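Local structure of probable zinc protease PqqL (Escherichia coli, 6OFT) at residues Q31-L36 against M380-L385; I202-I207 against R376-L381; Q277-M282 against A418-Q423; L283-N288 against S360-W365. The protein probably works as a periplasmic zinc-dependent metalloendopeptidase of the M16 family; this chain is its first half. All blocks are in the same frame, centred on the assembly; numbering follows the deposited sequence.

Interaction 1: residues Q31-L36 against M380-L385; sequences QVNLWL and MLTSRL
Asn33 and Trp35 make a buried strand-to-helix contact: both reach from the strand at 31-36, inside the first mixed sheet, to Thr382 on the helix at 380-385. Thr382 serves both neighbours with different branches. Its OG1 accepts a hydrogen bond from Asn33 ND2 at 2.9 Å, with an N-H...O angle of 152° and the oxygen lying somewhat out of the amide plane; the same hydroxyl also bonds Leu378 O, one turn back. The methyl CG2, set anti to the backbone N (OG1 itself at chi1 -45°), points over the face of Trp35 and lies 3.5 Å from the centroid of the six-membered ring, a CH-pi contact. At the ring edge Ser383 OG comes within 3.5 Å of Trp35 CH2, while bonding Arg379 O. A threonine suits this spot because one small branched side chain offers both a hydroxyl and a methyl. Replacing Trp35 by an alanine is likely to leave the Thr382 methyl without its aromatic surface and to open a gap between strand and helix. Asn33 OD1 is held by Ser101 of the adjacent strand. Helix 378-391 laid over a mixed sheet is the layered alpha/beta packing of M16 peptidase domains.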
# COMPACT_ATOMS: atom_id res chain seq x y z
N GLN A 31 -11.61 -12.61 -19.40
CA GLN A 31 -10.65 -12.79 -18.33
C GLN A 31 -11.32 -12.45 -17.01
O GLN A 31 -12.16 -11.56 -16.96
CB GLN A 31 -9.38 -11.94 -18.55
CG GLN A 31 -8.18 -12.39 -17.67
CD GLN A 31 -7.51 -13.67 -18.10
OE1 GLN A 31 -7.73 -14.20 -19.19
NE2 GLN A 31 -6.63 -14.20 -17.26
N VAL A 32 -10.95 -13.18 -15.94
CA VAL A 32 -11.45 -12.96 -14.59
C VAL A 32 -10.32 -13.15 -13.57
O VAL A 32 -9.45 -14.00 -13.75
CB VAL A 32 -12.68 -13.86 -14.27
CG1 VAL A 32 -12.30 -15.35 -14.18
CG2 VAL A 32 -13.39 -13.41 -12.99
N ASN A 33 -10.34 -12.35 -12.51
CA ASN A 33 -9.46 -12.45 -11.37
C ASN A 33 -10.32 -12.99 -10.25
O ASN A 33 -11.45 -12.54 -10.04
CB ASN A 33 -8.88 -11.10 -10.98
CG ASN A 33 -7.68 -10.69 -11.79
OD1 ASN A 33 -7.15 -11.45 -12.61
ND2 ASN A 33 -7.24 -9.47 -11.59
N LEU A 34 -9.81 -14.03 -9.58
CA LEU A 34 -10.45 -14.66 -8.44
C LEU A 34 -9.44 -14.56 -7.32
O LEU A 34 -8.35 -15.13 -7.43
CB LEU A 34 -10.84 -16.13 -8.72
CG LEU A 34 -11.74 -16.43 -9.93
CD1 LEU A 34 -11.90 -17.92 -10.11
CD2 LEU A 34 -13.13 -15.76 -9.79
N TRP A 35 -9.75 -13.73 -6.30
CA TRP A 35 -8.85 -13.52 -5.18
C TRP A 35 -9.53 -13.87 -3.88
O TRP A 35 -10.64 -13.38 -3.62
CB TRP A 35 -8.40 -12.04 -5.07
CG TRP A 35 -7.44 -11.50 -6.11
CD1 TRP A 35 -7.16 -12.02 -7.34
CD2 TRP A 35 -6.74 -10.25 -6.03
NE1 TRP A 35 -6.27 -11.21 -8.01
CE2 TRP A 35 -6.00 -10.11 -7.23
CE3 TRP A 35 -6.67 -9.23 -5.06
CZ2 TRP A 35 -5.23 -8.97 -7.50
CZ3 TRP A 35 -5.87 -8.12 -5.31
CH2 TRP A 35 -5.15 -8.00 -6.51
N LEU A 36 -8.85 -14.66 -3.03
CA LEU A 36 -9.33 -14.98 -1.70
C LEU A 36 -8.50 -14.12 -0.74
O LEU A 36 -7.27 -14.25 -0.66
CB LEU A 36 -9.21 -16.48 -1.36
CG LEU A 36 -9.56 -16.84 0.11
CD1 LEU A 36 -11.06 -16.51 0.44
CD2 LEU A 36 -9.21 -18.31 0.42
N MET A 380 -4.89 -3.53 -11.55
CA MET A 380 -5.00 -2.30 -10.77
C MET A 380 -6.40 -2.12 -10.18
O MET A 380 -6.54 -1.74 -9.03
CB MET A 380 -4.59 -1.08 -11.62
CG MET A 380 -4.64 0.25 -10.87
SD MET A 380 -3.73 0.29 -9.29
CE MET A 380 -2.01 0.01 -9.88
N LEU A 381 -7.44 -2.42 -10.98
CA LEU A 381 -8.83 -2.35 -10.54
C LEU A 381 -9.10 -3.41 -9.45
O LEU A 381 -9.73 -3.09 -8.43
CB LEU A 381 -9.75 -2.54 -11.77
CG LEU A 381 -11.25 -2.59 -11.52
CD1 LEU A 381 -11.77 -1.30 -10.89
CD2 LEU A 381 -11.99 -2.89 -12.80
N THR A 382 -8.56 -4.64 -9.62
CA THR A 382 -8.73 -5.70 -8.60
C THR A 382 -8.05 -5.29 -7.28
O THR A 382 -8.62 -5.49 -6.20
CB THR A 382 -8.25 -7.08 -9.10
OG1 THR A 382 -8.75 -7.30 -10.41
CG2 THR A 382 -8.72 -8.23 -8.19
N SER A 383 -6.85 -4.66 -7.39
CA SER A 383 -6.08 -4.19 -6.22
C SER A 383 -6.82 -3.10 -5.46
O SER A 383 -6.87 -3.15 -4.23
CB SER A 383 -4.69 -3.70 -6.64
OG SER A 383 -3.98 -4.75 -7.28
N ARG A 384 -7.41 -2.11 -6.19
CA ARG A 384 -8.18 -1.02 -5.57
C ARG A 384 -9.38 -1.57 -4.79
O ARG A 384 -9.65 -1.11 -3.69
CB ARG A 384 -8.61 0.03 -6.63
CG ARG A 384 -9.39 1.21 -6.03
CD ARG A 384 -9.42 2.47 -6.91
NE ARG A 384 -10.53 2.48 -7.87
CZ ARG A 384 -11.75 2.94 -7.60
NH1 ARG A 384 -12.05 3.40 -6.39
NH2 ARG A 384 -12.69 2.93 -8.54
N LEU A 385 -10.09 -2.56 -5.37
CA LEU A 385 -11.24 -3.19 -4.71
C LEU A 385 -10.78 -3.98 -3.46
O LEU A 385 -11.43 -3.92 -2.41
CB LEU A 385 -12.01 -4.09 -5.70
CG LEU A 385 -13.32 -4.69 -5.18
CD1 LEU A 385 -14.30 -3.60 -4.73
CD2 LEU A 385 -13.96 -5.62 -6.23

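Interaction 2: residues I202-I207 against R376-L381; sequences IVVGDI and RDLRML. With PO4 (phosphate ion), chain D.
Val204 CG1 meets two leucine methyls of the helix start, Leu378 CD1 at 3.8 Å and Leu381 CD2 at 4.0 Å. With CG1 anti to the backbone N (chi1 -173°), the valine turns this methyl to the helix. Leu378 CD1 also lies 3.6 Å from Val204 O and rests near Gly205 CA, where phi 151° and psi -168° would jam a CB against the preceding carbonyl, so glycine suits. Here the first turn of helix 378-391 sits on strand 202-205 of the mixed sheet, an alpha/beta layer contact. The turn is fixed by an N-cap: Asp377 OD2 accepts from Met380 N at 2.8 Å. Just before it, Arg376 lays its guanidinium over Leu381 CD1, and its NH2 donates to O1 of a phosphate ion at 2.8 Å. That phosphate, probably from the crystallisation liquor, is also bonded by His25 and Gln373. Arg376 NH2 also bonds Tyr23 OH, and its NE bonds Gln373 O. A leucine at Arg376 would probably leave the phosphate without this charged donor, Tyr23 OH and Gln373 O without their mate, and Leu381 without its flat cover. Farther out, backbone bonds to Asn33 and Tyr23 hold the strand on its two flanks.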
# COMPACT_ATOMS: atom_id res chain seq x y z
N ILE A 202 -13.12 -12.18 -3.85
CA ILE A 202 -13.21 -11.09 -4.84
C ILE A 202 -13.20 -11.61 -6.29
O ILE A 202 -12.28 -12.31 -6.69
CB ILE A 202 -12.09 -10.04 -4.56
CG1 ILE A 202 -12.18 -9.49 -3.11
CG2 ILE A 202 -12.09 -8.90 -5.60
CD1 ILE A 202 -10.93 -8.76 -2.62
N VAL A 203 -14.24 -11.26 -7.06
CA VAL A 203 -14.39 -11.66 -8.48
C VAL A 203 -14.39 -10.38 -9.33
O VAL A 203 -15.29 -9.57 -9.19
CB VAL A 203 -15.70 -12.51 -8.70
CG1 VAL A 203 -15.90 -12.87 -10.17
CG2 VAL A 203 -15.70 -13.77 -7.83
N VAL A 204 -13.36 -10.18 -10.18
CA VAL A 204 -13.27 -8.98 -11.04
C VAL A 204 -12.99 -9.47 -12.46
O VAL A 204 -11.96 -10.09 -12.72
CB VAL A 204 -12.22 -7.92 -10.58
CG1 VAL A 204 -12.31 -6.64 -11.43
CG2 VAL A 204 -12.36 -7.57 -9.10
N GLY A 205 -13.90 -9.17 -13.38
CA GLY A 205 -13.69 -9.62 -14.73
C GLY A 205 -14.95 -9.88 -15.51
O GLY A 205 -16.04 -9.50 -15.08
N ASP A 206 -14.77 -10.52 -16.67
CA ASP A 206 -15.78 -10.74 -17.69
C ASP A 206 -16.73 -11.91 -17.43
O ASP A 206 -16.76 -12.89 -18.17
CB ASP A 206 -15.08 -10.88 -19.06
CG ASP A 206 -15.96 -10.47 -20.21
OD1 ASP A 206 -17.08 -9.96 -19.96
OD2 ASP A 206 -15.54 -10.66 -21.37
N ILE A 207 -17.56 -11.76 -16.40
CA ILE A 207 -18.54 -12.76 -15.98
C ILE A 207 -19.85 -12.05 -15.56
O ILE A 207 -19.80 -10.97 -14.97
CB ILE A 207 -17.91 -13.64 -14.85
CG1 ILE A 207 -18.81 -14.84 -14.47
CG2 ILE A 207 -17.50 -12.80 -13.61
CD1 ILE A 207 -18.08 -15.96 -13.77
N ARG A 376 -9.89 0.19 -18.10
CA ARG A 376 -9.02 0.16 -16.92
C ARG A 376 -8.21 -1.14 -16.84
O ARG A 376 -8.68 -2.19 -17.27
CB ARG A 376 -9.84 0.29 -15.63
CG ARG A 376 -10.37 1.69 -15.37
CD ARG A 376 -11.26 1.69 -14.13
NE ARG A 376 -12.56 1.07 -14.39
CZ ARG A 376 -13.55 1.01 -13.50
NH1 ARG A 376 -13.40 1.53 -12.29
NH2 ARG A 376 -14.69 0.41 -13.81
N ASP A 377 -6.99 -1.06 -16.29
CA ASP A 377 -6.13 -2.21 -16.09
C ASP A 377 -6.82 -3.13 -15.07
O ASP A 377 -7.20 -2.66 -13.99
CB ASP A 377 -4.76 -1.76 -15.55
CG ASP A 377 -3.84 -2.91 -15.24
OD1 ASP A 377 -3.33 -3.53 -16.19
OD2 ASP A 377 -3.66 -3.22 -14.05
N LEU A 378 -7.02 -4.40 -15.44
CA LEU A 378 -7.72 -5.39 -14.61
C LEU A 378 -7.07 -5.57 -13.24
O LEU A 378 -7.75 -5.50 -12.21
CB LEU A 378 -7.86 -6.73 -15.36
CG LEU A 378 -8.60 -7.86 -14.63
CD1 LEU A 378 -10.05 -7.50 -14.33
CD2 LEU A 378 -8.52 -9.15 -15.41
N ARG A 379 -5.74 -5.79 -13.24
CA ARG A 379 -4.93 -5.96 -12.03
C ARG A 379 -5.08 -4.78 -11.05
O ARG A 379 -5.38 -4.99 -9.87
CB ARG A 379 -3.45 -6.19 -12.43
CG ARG A 379 -2.50 -6.17 -11.24
CD ARG A 379 -1.39 -7.20 -11.31
NE ARG A 379 -0.95 -7.55 -9.96
CZ ARG A 379 -1.40 -8.60 -9.27
NH1 ARG A 379 -2.28 -9.43 -9.80
NH2 ARG A 379 -0.96 -8.83 -8.04
N MET A 380 -4.89 -3.53 -11.55
CA MET A 380 -5.00 -2.30 -10.77
C MET A 380 -6.40 -2.12 -10.18
O MET A 380 -6.54 -1.74 -9.03
CB MET A 380 -4.59 -1.08 -11.62
CG MET A 380 -4.64 0.25 -10.87
SD MET A 380 -3.73 0.29 -9.29
CE MET A 380 -2.01 0.01 -9.88
N LEU A 381 -7.44 -2.42 -10.98
CA LEU A 381 -8.83 -2.35 -10.54
C LEU A 381 -9.10 -3.41 -9.45
O LEU A 381 -9.73 -3.09 -8.43
CB LEU A 381 -9.75 -2.54 -11.77
CG LEU A 381 -11.25 -2.59 -11.52
CD1 LEU A 381 -11.77 -1.30 -10.89
CD2 LEU A 381 -11.99 -2.89 -12.80
P PO4 D . -16.62 -1.59 -16.45
O1 PO4 D . -15.27 -1.58 -15.71
O2 PO4 D . -17.11 -0.07 -16.62
O3 PO4 D . -16.51 -2.27 -17.90
O4 PO4 D . -17.67 -2.39 -15.55

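Interaction 3: residues Q277-M282 against A418-Q423; sequences QAEWSM and AEKWQQ
Lys420 is gripped by two neighbours on the facing helix, Glu279 and Trp280. The apolar contact is a CH-pi interaction: Lys420 CD stands 3.6 Å from the centroid of the six-membered ring of Trp280, 14° off its normal, with Trp280 CZ2 its nearest ring atom at 3.5 Å. The lysine chain runs roughly perpendicular to the tryptophan side chain and bends at chi2 (-120°), carrying CD over the ring, and again at chi4, turning the amine off. Such use of a long aliphatic stem suits a partly exposed helix-helix seam, here between helices 271-296 and 414-425 in the alpha/beta lobe built on the sheet with strands 256-264 and 317-326: the stem packs on an aromatic face while the amine reaches on toward the carboxylate. The ionic contact is a loose salt bridge, Glu279 OE1 to Lys420 NZ at 3.5 Å, with Lys420 CE closer to the same oxygen at 3.3 Å. The other carboxylate oxygen, OE2, bonds Ser416 OG, so the glutamate joins the opposite helix at two points. Glu276 adds a long, weak ion pair to the lysine amine and a weak hydrogen bond to Trp280 NE1. Gln318 and Leu320 of strand 317-326 also touch Trp280.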
# COMPACT_ATOMS: atom_id res chain seq x y z
N GLN A 277 -8.47 14.01 3.07
CA GLN A 277 -7.52 13.28 2.22
C GLN A 277 -7.16 14.11 1.01
O GLN A 277 -5.99 14.13 0.61
CB GLN A 277 -8.08 11.90 1.80
CG GLN A 277 -7.07 10.96 1.09
CD GLN A 277 -6.85 11.19 -0.40
OE1 GLN A 277 -7.59 11.92 -1.07
NE2 GLN A 277 -5.83 10.55 -0.97
N ALA A 278 -8.16 14.77 0.39
CA ALA A 278 -7.94 15.61 -0.80
C ALA A 278 -7.01 16.80 -0.49
O ALA A 278 -6.23 17.20 -1.35
CB ALA A 278 -9.27 16.11 -1.34
N GLU A 279 -7.08 17.35 0.72
CA GLU A 279 -6.22 18.46 1.13
C GLU A 279 -4.76 18.02 1.29
O GLU A 279 -3.88 18.75 0.85
CB GLU A 279 -6.73 19.15 2.40
CG GLU A 279 -7.98 19.99 2.14
CD GLU A 279 -8.41 20.92 3.25
OE1 GLU A 279 -8.17 20.60 4.44
OE2 GLU A 279 -9.01 21.97 2.94
N TRP A 280 -4.49 16.81 1.86
CA TRP A 280 -3.11 16.32 1.97
C TRP A 280 -2.54 16.02 0.59
O TRP A 280 -1.39 16.33 0.34
CB TRP A 280 -2.97 15.07 2.87
CG TRP A 280 -3.23 15.31 4.33
CD1 TRP A 280 -4.17 14.68 5.10
CD2 TRP A 280 -2.58 16.26 5.18
NE1 TRP A 280 -4.14 15.19 6.38
CE2 TRP A 280 -3.18 16.16 6.46
CE3 TRP A 280 -1.54 17.20 4.99
CZ2 TRP A 280 -2.77 16.96 7.54
CZ3 TRP A 280 -1.15 18.01 6.05
CH2 TRP A 280 -1.76 17.87 7.32
N SER A 281 -3.37 15.43 -0.29
CA SER A 281 -3.04 15.07 -1.67
C SER A 281 -2.72 16.31 -2.50
O SER A 281 -1.80 16.29 -3.30
CB SER A 281 -4.21 14.31 -2.30
OG SER A 281 -3.96 14.02 -3.66
N MET A 282 -3.49 17.39 -2.29
CA MET A 282 -3.29 18.65 -3.00
C MET A 282 -2.05 19.38 -2.53
O MET A 282 -1.34 19.89 -3.38
CB MET A 282 -4.52 19.53 -2.96
CG MET A 282 -5.48 19.13 -4.05
SD MET A 282 -6.94 20.13 -4.05
CE MET A 282 -7.95 19.17 -5.09
N ALA A 418 -3.44 26.68 3.78
CA ALA A 418 -2.44 27.43 4.56
C ALA A 418 -2.53 26.99 6.01
O ALA A 418 -1.50 26.83 6.66
CB ALA A 418 -2.67 28.94 4.44
N GLU A 419 -3.76 26.71 6.49
CA GLU A 419 -4.02 26.21 7.83
C GLU A 419 -3.40 24.83 8.02
O GLU A 419 -2.70 24.60 9.02
CB GLU A 419 -5.53 26.15 8.11
CG GLU A 419 -5.85 26.12 9.59
CD GLU A 419 -7.12 25.37 9.94
OE1 GLU A 419 -8.16 25.61 9.28
OE2 GLU A 419 -7.08 24.54 10.87
N LYS A 420 -3.64 23.92 7.05
CA LYS A 420 -3.13 22.55 7.05
C LYS A 420 -1.61 22.50 6.94
O LYS A 420 -0.97 21.66 7.60
CB LYS A 420 -3.78 21.73 5.93
CG LYS A 420 -5.00 20.97 6.37
CD LYS A 420 -4.82 19.47 6.16
CE LYS A 420 -6.11 18.68 6.13
NZ LYS A 420 -6.98 18.93 7.31
N TRP A 421 -1.03 23.40 6.11
CA TRP A 421 0.42 23.52 5.96
C TRP A 421 1.06 23.97 7.29
O TRP A 421 2.07 23.39 7.71
CB TRP A 421 0.80 24.49 4.85
CG TRP A 421 2.29 24.58 4.65
CD1 TRP A 421 3.14 25.52 5.16
CD2 TRP A 421 3.10 23.65 3.92
NE1 TRP A 421 4.43 25.25 4.77
CE2 TRP A 421 4.44 24.10 4.02
CE3 TRP A 421 2.81 22.53 3.12
CZ2 TRP A 421 5.49 23.45 3.36
CZ3 TRP A 421 3.87 21.86 2.50
CH2 TRP A 421 5.19 22.32 2.63
N GLN A 422 0.48 25.00 7.94
CA GLN A 422 1.00 25.46 9.23
C GLN A 422 0.93 24.36 10.29
O GLN A 422 1.86 24.24 11.09
CB GLN A 422 0.30 26.74 9.69
CG GLN A 422 1.17 27.55 10.64
CD GLN A 422 0.39 28.56 11.43
OE1 GLN A 422 -0.08 28.28 12.53
NE2 GLN A 422 0.23 29.76 10.89
N GLN A 423 -0.14 23.55 10.29
CA GLN A 423 -0.29 22.43 11.23
C GLN A 423 0.76 21.34 10.99
O GLN A 423 1.36 20.85 11.95
CB GLN A 423 -1.70 21.84 11.14
CG GLN A 423 -2.75 22.72 11.81
CD GLN A 423 -4.16 22.33 11.43
OE1 GLN A 423 -4.39 21.62 10.44
NE2 GLN A 423 -5.13 22.80 12.20

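Interaction 4: residues L283-N288 against S360-W365; sequences LVQLFN and STRLTW
A polar bridge between two helices, 271-296 and 352-371, is made by Gln285 and Arg362. The backbones stay well apart, the nearest CA atoms of the segments being those of these same two residues at 10.3 Å, so only long side chains can span the distance. Arg362 NH1 donates to Gln285 OE1 at 2.8 Å, with an N-H...O angle of 146°. The amide and guanidinium lie almost in one plane, 20° apart, and the oxygen sits near the guanidinium edge rather than over its face. The two side chains lie alongside each other, pointing opposite ways, which also brings Arg362 CD to 3.1 Å from Gln285 OE1. The glutamine reaches across because its chain is extended, with CG anti to the backbone N (chi1 -175°), whereas the arginine bends at chi3 and turns its NH1 to the oxygen. Both helices belong to the alpha/beta lobe built on the sheet containing strands 256-264 and 317-326, and the contact lies at the protein surface. A neutral amide suits this position: its carbonyl accepts an N-H hydrogen bond without adding a negative charge. The other terminal nitrogen, Arg362 NH2, bonds Ser281 OG, one turn earlier on the glutamine's helix, so the guanidinium holds that helix at two levels, while Trp409 packs against the arginine side chain. Within the second helix, Thr364 OG1 bonds back to Ser360 O at 2.7 Å, an oxygen that also accepts from Thr364 N; the two donors arrive from opposite faces of its carbonyl plane.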
# COMPACT_ATOMS: atom_id res chain seq x y z
N LEU A 283 -1.75 19.35 -1.21
CA LEU A 283 -0.53 19.96 -0.65
C LEU A 283 0.70 19.30 -1.27
O LEU A 283 1.64 19.99 -1.66
CB LEU A 283 -0.48 19.87 0.88
CG LEU A 283 -1.27 20.91 1.67
CD1 LEU A 283 -1.19 20.63 3.14
CD2 LEU A 283 -0.78 22.35 1.40
N VAL A 284 0.66 17.95 -1.40
CA VAL A 284 1.69 17.10 -1.99
C VAL A 284 1.85 17.47 -3.47
O VAL A 284 2.97 17.78 -3.91
CB VAL A 284 1.36 15.58 -1.75
CG1 VAL A 284 2.01 14.66 -2.78
CG2 VAL A 284 1.72 15.15 -0.33
N GLN A 285 0.74 17.51 -4.23
CA GLN A 285 0.76 17.87 -5.64
C GLN A 285 1.28 19.29 -5.90
O GLN A 285 2.06 19.49 -6.82
CB GLN A 285 -0.60 17.66 -6.32
CG GLN A 285 -0.53 17.91 -7.85
CD GLN A 285 -1.74 17.46 -8.62
OE1 GLN A 285 -2.61 16.75 -8.11
NE2 GLN A 285 -1.80 17.86 -9.89
N LEU A 286 0.84 20.27 -5.09
CA LEU A 286 1.25 21.66 -5.24
C LEU A 286 2.76 21.82 -5.06
O LEU A 286 3.40 22.53 -5.84
CB LEU A 286 0.45 22.57 -4.30
CG LEU A 286 -1.00 22.88 -4.71
CD1 LEU A 286 -1.80 23.29 -3.51
CD2 LEU A 286 -1.06 23.97 -5.77
N PHE A 287 3.34 21.09 -4.07
CA PHE A 287 4.78 21.08 -3.82
C PHE A 287 5.49 20.56 -5.08
O PHE A 287 6.42 21.21 -5.57
CB PHE A 287 5.11 20.17 -2.62
CG PHE A 287 6.59 20.14 -2.28
CD1 PHE A 287 7.45 19.25 -2.94
CD2 PHE A 287 7.12 20.99 -1.32
CE1 PHE A 287 8.80 19.21 -2.62
CE2 PHE A 287 8.48 20.95 -1.02
CZ PHE A 287 9.31 20.06 -1.67
N ASN A 288 5.04 19.40 -5.61
CA ASN A 288 5.55 18.74 -6.81
C ASN A 288 5.51 19.66 -8.01
O ASN A 288 6.49 19.76 -8.74
CB ASN A 288 4.76 17.44 -7.10
CG ASN A 288 5.06 16.35 -6.11
OD1 ASN A 288 6.04 16.44 -5.38
ND2 ASN A 288 4.23 15.30 -6.05
N SER A 360 -8.50 21.94 -11.83
CA SER A 360 -8.90 21.80 -13.23
C SER A 360 -8.21 20.64 -13.98
O SER A 360 -8.87 19.97 -14.76
CB SER A 360 -8.73 23.11 -14.00
OG SER A 360 -7.37 23.43 -14.22
N THR A 361 -6.90 20.41 -13.74
CA THR A 361 -6.16 19.32 -14.40
C THR A 361 -6.54 17.94 -13.84
O THR A 361 -6.51 16.95 -14.58
CB THR A 361 -4.64 19.54 -14.37
OG1 THR A 361 -4.21 19.67 -13.02
CG2 THR A 361 -4.21 20.74 -15.20
N ARG A 362 -6.87 17.88 -12.54
CA ARG A 362 -7.32 16.66 -11.87
C ARG A 362 -8.73 16.33 -12.33
O ARG A 362 -9.00 15.18 -12.65
CB ARG A 362 -7.24 16.79 -10.34
CG ARG A 362 -5.86 16.52 -9.77
CD ARG A 362 -5.73 17.07 -8.37
NE ARG A 362 -6.31 16.17 -7.38
CZ ARG A 362 -5.66 15.66 -6.34
NH1 ARG A 362 -4.38 15.96 -6.13
NH2 ARG A 362 -6.28 14.85 -5.50
N LEU A 363 -9.62 17.34 -12.41
CA LEU A 363 -10.99 17.14 -12.90
C LEU A 363 -11.01 16.71 -14.36
O LEU A 363 -11.86 15.89 -14.72
CB LEU A 363 -11.86 18.39 -12.70
CG LEU A 363 -12.24 18.74 -11.25
CD1 LEU A 363 -12.85 20.13 -11.18
CD2 LEU A 363 -13.17 17.69 -10.63
N THR A 364 -10.09 17.24 -15.20
CA THR A 364 -9.97 16.85 -16.62
C THR A 364 -9.64 15.34 -16.68
O THR A 364 -10.27 14.61 -17.45
CB THR A 364 -8.92 17.72 -17.34
OG1 THR A 364 -9.31 19.08 -17.27
CG2 THR A 364 -8.73 17.31 -18.81
N TRP A 365 -8.67 14.90 -15.86
CA TRP A 365 -8.25 13.50 -15.75
C TRP A 365 -9.42 12.63 -15.26
O TRP A 365 -9.65 11.55 -15.80
CB TRP A 365 -7.05 13.35 -14.79
CG TRP A 365 -6.45 11.97 -14.85
CD1 TRP A 365 -5.48 11.54 -15.71
CD2 TRP A 365 -6.86 10.82 -14.09
NE1 TRP A 365 -5.24 10.20 -15.52
CE2 TRP A 365 -6.06 9.73 -14.52
CE3 TRP A 365 -7.80 10.60 -13.07
CZ2 TRP A 365 -6.20 8.45 -13.99
CZ3 TRP A 365 -7.94 9.33 -12.55
CH2 TRP A 365 -7.14 8.27 -13.00

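In the fold
Interactions 1 and 2 are buried and hold the same elements: both press helix 378-391 onto neighbouring strands of one sheet, and their centres lie only 5 Å apart. Backbone bonds such as Asn33 N to Val204 O join the two strands directly. Interactions 3 and 4 share helix 271-296, which meets helix 414-425 in one and helix 352-371 in the other; the first is partly buried, the second a surface contact. Across their segments, interactions 1 and 2 rest mainly on methyl packing, a CH-pi contact and one amide-hydroxyl bond; interaction 3 joins a CH-pi contact to a salt bridge, and interaction 4 is a polar bridge between long side chains. The two pairs are about 27 to 33 Å apart between centres, in separate alpha/beta lobes.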